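Local coordinates for tyrocidine synthase 3 (Brevibacillus parabrevis, PDB 4MRT), which serves as a peptidyl carrier protein domain of a nonribosomal peptide synthetase, probably carrying amino acids and peptides on a phosphopantetheine arm during tyrocidine assembly, at residues E23-V28 with A44-A49. The protein carries 1 engineered substitution. Numbering follows the deposited sequence.
Engineered in segment 44-49: A44 (natural residue Ser). With COA (coenzyme A), chain D.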
loop_
_atom_site.group_PDB
_atom_site.type_symbol
_atom_site.label_atom_id
_atom_site.label_comp_id
_atom_site.label_asym_id
_atom_site.label_seq_id
_atom_site.Cartn_x
_atom_site.Cartn_y
_atom_site.Cartn_z
ATOM N N GLU A 23 -7.210 2.695 17.943
ATOM C CA GLU A 23 -6.181 2.242 18.889
ATOM C C GLU A 23 -6.025 0.729 18.864
ATOM O O GLU A 23 -4.919 0.202 18.881
ATOM C CB GLU A 23 -6.520 2.724 20.311
ATOM C CG GLU A 23 -6.292 4.216 20.482
ATOM C CD GLU A 23 -6.828 4.778 21.790
ATOM O OE1 GLU A 23 -6.623 5.988 22.024
ATOM O OE2 GLU A 23 -7.447 4.016 22.568
ATOM N N ARG A 24 -7.152 0.044 18.820
ATOM C CA ARG A 24 -7.188 -1.405 18.776
ATOM C C ARG A 24 -6.680 -1.954 17.434
ATOM O O ARG A 24 -5.994 -2.970 17.403
ATOM C CB ARG A 24 -8.633 -1.840 19.060
ATOM C CG ARG A 24 -9.181 -3.072 18.365
ATOM C CD ARG A 24 -10.686 -2.898 18.226
ATOM N NE ARG A 24 -11.299 -2.525 19.510
ATOM C CZ ARG A 24 -12.432 -1.833 19.657
ATOM N NH1 ARG A 24 -13.119 -1.405 18.606
ATOM N NH2 ARG A 24 -12.890 -1.560 20.874
ATOM N N VAL A 25 -7.029 -1.279 16.335
ATOM C CA VAL A 25 -6.592 -1.683 14.994
ATOM C C VAL A 25 -5.092 -1.413 14.850
ATOM O O VAL A 25 -4.346 -2.269 14.400
ATOM C CB VAL A 25 -7.454 -1.004 13.892
ATOM C CG1 VAL A 25 -6.845 -1.172 12.495
ATOM C CG2 VAL A 25 -8.846 -1.593 13.877
ATOM N N LEU A 26 -4.641 -0.249 15.290
ATOM C CA LEU A 26 -3.263 0.160 15.115
ATOM C C LEU A 26 -2.285 -0.271 16.218
ATOM O O LEU A 26 -1.071 -0.181 16.032
ATOM C CB LEU A 26 -3.207 1.673 14.982
ATOM C CG LEU A 26 -4.018 2.286 13.846
ATOM C CD1 LEU A 26 -4.103 3.784 14.003
ATOM C CD2 LEU A 26 -3.406 1.903 12.512
ATOM N N GLY A 27 -2.786 -0.713 17.368
ATOM C CA GLY A 27 -1.901 -1.051 18.513
ATOM C C GLY A 27 -1.154 0.152 19.047
ATOM O O GLY A 27 0.036 0.071 19.379
ATOM N N VAL A 28 -1.831 1.300 19.094
ATOM C CA VAL A 28 -1.212 2.516 19.604
ATOM C C VAL A 28 -2.226 3.172 20.516
ATOM O O VAL A 28 -3.432 3.051 20.307
ATOM C CB VAL A 28 -0.701 3.501 18.495
ATOM C CG1 VAL A 28 -0.415 2.782 17.179
ATOM C CG2 VAL A 28 -1.649 4.665 18.261
ATOM N N ALA A 44 -3.560 0.433 4.169
ATOM C CA ALA A 44 -4.781 0.015 3.523
ATOM C C ALA A 44 -5.488 -1.123 4.210
ATOM O O ALA A 44 -6.691 -1.070 4.375
ATOM C CB ALA A 44 -4.502 -0.365 2.089
ATOM N N LEU A 45 -4.749 -2.170 4.545
ATOM C CA LEU A 45 -5.320 -3.317 5.191
ATOM C C LEU A 45 -5.997 -2.907 6.504
ATOM O O LEU A 45 -7.128 -3.306 6.759
ATOM C CB LEU A 45 -4.264 -4.426 5.431
ATOM C CG LEU A 45 -4.898 -5.776 5.824
ATOM C CD1 LEU A 45 -5.944 -6.168 4.789
ATOM C CD2 LEU A 45 -3.850 -6.879 6.004
ATOM N N LYS A 46 -5.321 -2.096 7.295
ATOM C CA LYS A 46 -5.896 -1.608 8.556
ATOM C C LYS A 46 -7.059 -0.623 8.338
ATOM O O LYS A 46 -7.944 -0.540 9.171
ATOM C CB LYS A 46 -4.828 -0.980 9.431
ATOM C CG LYS A 46 -3.880 -2.004 10.030
ATOM C CD LYS A 46 -2.869 -1.307 10.911
ATOM C CE LYS A 46 -1.823 -2.236 11.511
ATOM N NZ LYS A 46 -2.374 -3.582 11.783
ATOM N N ALA A 47 -7.063 0.108 7.213
ATOM C CA ALA A 47 -8.205 0.959 6.876
ATOM C C ALA A 47 -9.458 0.096 6.669
ATOM O O ALA A 47 -10.550 0.524 7.042
ATOM C CB ALA A 47 -7.911 1.814 5.636
ATOM N N MET A 48 -9.292 -1.119 6.109
ATOM C CA MET A 48 -10.429 -2.037 5.851
ATOM C C MET A 48 -11.007 -2.493 7.187
ATOM O O MET A 48 -12.207 -2.528 7.347
ATOM C CB MET A 48 -10.055 -3.323 5.099
ATOM C CG MET A 48 -9.312 -3.218 3.778
ATOM S SD MET A 48 -10.121 -2.155 2.589
ATOM C CE MET A 48 -9.202 -0.673 2.948
ATOM N N ALA A 49 -10.124 -2.918 8.087
ATOM C CA ALA A 49 -10.506 -3.280 9.440
ATOM C C ALA A 49 -11.215 -2.123 10.127
ATOM O O ALA A 49 -12.213 -2.349 10.812
ATOM C CB ALA A 49 -9.295 -3.701 10.252
HETATM N N1A COA D . -2.219 4.204 -6.836
HETATM C C2A COA D . -1.026 3.582 -6.907
HETATM N N3A COA D . -0.046 3.735 -6.018
HETATM C C4A COA D . -0.214 4.584 -4.973
HETATM C C5A COA D . -1.475 5.317 -4.826
HETATM C C6A COA D . -2.503 5.077 -5.840
HETATM N N6A COA D . -3.683 5.722 -5.755
HETATM N N7A COA D . -1.379 6.074 -3.716
HETATM C C8A COA D . -0.146 5.866 -3.205
HETATM N N9A COA D . 0.546 4.987 -3.969
HETATM C C1B COA D . 1.909 4.463 -3.709
HETATM C C2B COA D . 2.838 5.477 -3.069
HETATM O O2B COA D . 4.125 5.365 -3.711
HETATM C C3B COA D . 2.939 4.968 -1.636
HETATM O O3B COA D . 4.186 5.261 -1.021
HETATM P P3B COA D . 4.366 6.371 0.144
HETATM O O7A COA D . 5.553 5.925 0.941
HETATM O O8A COA D . 4.636 7.671 -0.566
HETATM O O9A COA D . 3.061 6.368 0.874
HETATM C C4B COA D . 2.852 3.477 -1.858
HETATM O O4B COA D . 1.826 3.335 -2.808
HETATM C C5B COA D . 2.546 2.647 -0.637
HETATM O O5B COA D . 2.099 1.368 -1.079
HETATM P P1A COA D . 1.655 0.312 0.046
HETATM O O1A COA D . 2.795 0.127 1.003
HETATM O O2A COA D . 1.154 -0.913 -0.677
HETATM O O3A COA D . 0.519 1.119 0.813
HETATM P P2A COA D . -0.891 0.483 1.252
HETATM O O4A COA D . -0.892 -1.039 1.260
HETATM O O5A COA D . -1.294 1.175 2.564
HETATM O O6A COA D . -1.979 1.011 0.162
HETATM C CBP COA D . -2.886 1.847 -1.964
HETATM C CCP COA D . -1.680 1.742 -1.019
HETATM C CDP COA D . -4.056 0.876 -1.890
HETATM C CEP COA D . -2.769 2.788 -3.137
HETATM C CAP COA D . -3.662 2.908 -1.054
HETATM O OAP COA D . -2.839 4.012 -0.636
HETATM C C9P COA D . -4.919 3.565 -1.651
HETATM O O9P COA D . -5.963 2.936 -1.824
HETATM N N8P COA D . -4.848 4.856 -1.995
HETATM C C7P COA D . -5.954 5.545 -2.657
HETATM C C6P COA D . -6.900 6.231 -1.684
HETATM C C5P COA D . -7.947 7.050 -2.432
HETATM O O5P COA D . -8.827 6.434 -3.006
HETATM N N4P COA D . -7.872 8.403 -2.403
HETATM C C3P COA D . -8.814 9.289 -3.108
HETATM C C2P COA D . -9.653 10.198 -2.199
HETATM S S1P COA D . -10.966 11.072 -3.130
#
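V25 and K46 meet without any flat side-chain group between them; the planar units here are backbone carbonyls. Methyl CG1 of V25 lies 3.6 Å from K46 O, tilted out of the plane of that carbonyl, and 3.7 Å from K46 CB. CG1 is anti to the backbone N of V25 (chi1 168°), which points it across the helix interface; it also reaches A49 CB at 4.2 Å, where alanine's single methyl probably allows the close approach. Farther along the lysine chain, CD packs 3.6 Å from L26 CD2. L26 in turn rests on I31, F37 and I40 of the loop joining the helices. The K46 chain then bends at its last torsion (chi4 -33°), bringing NZ to 3.5 Å from V25 O, a proximity rather than a hydrogen bond. With an alanine here, L26 CD2 would probably lose its aliphatic neighbour and V25 O the nearby ammonium. A44, an engineered replacement for the natural serine that probably bears the phosphopantetheine, donates its backbone N-H to a diphosphate oxygen, O5A, of coenzyme A (2.9 Å, 155°). Branched, apolar V25 and L26 thus suit the lysine methylenes, while its charge may weakly offset the negative carbonyl end of helix 13-26.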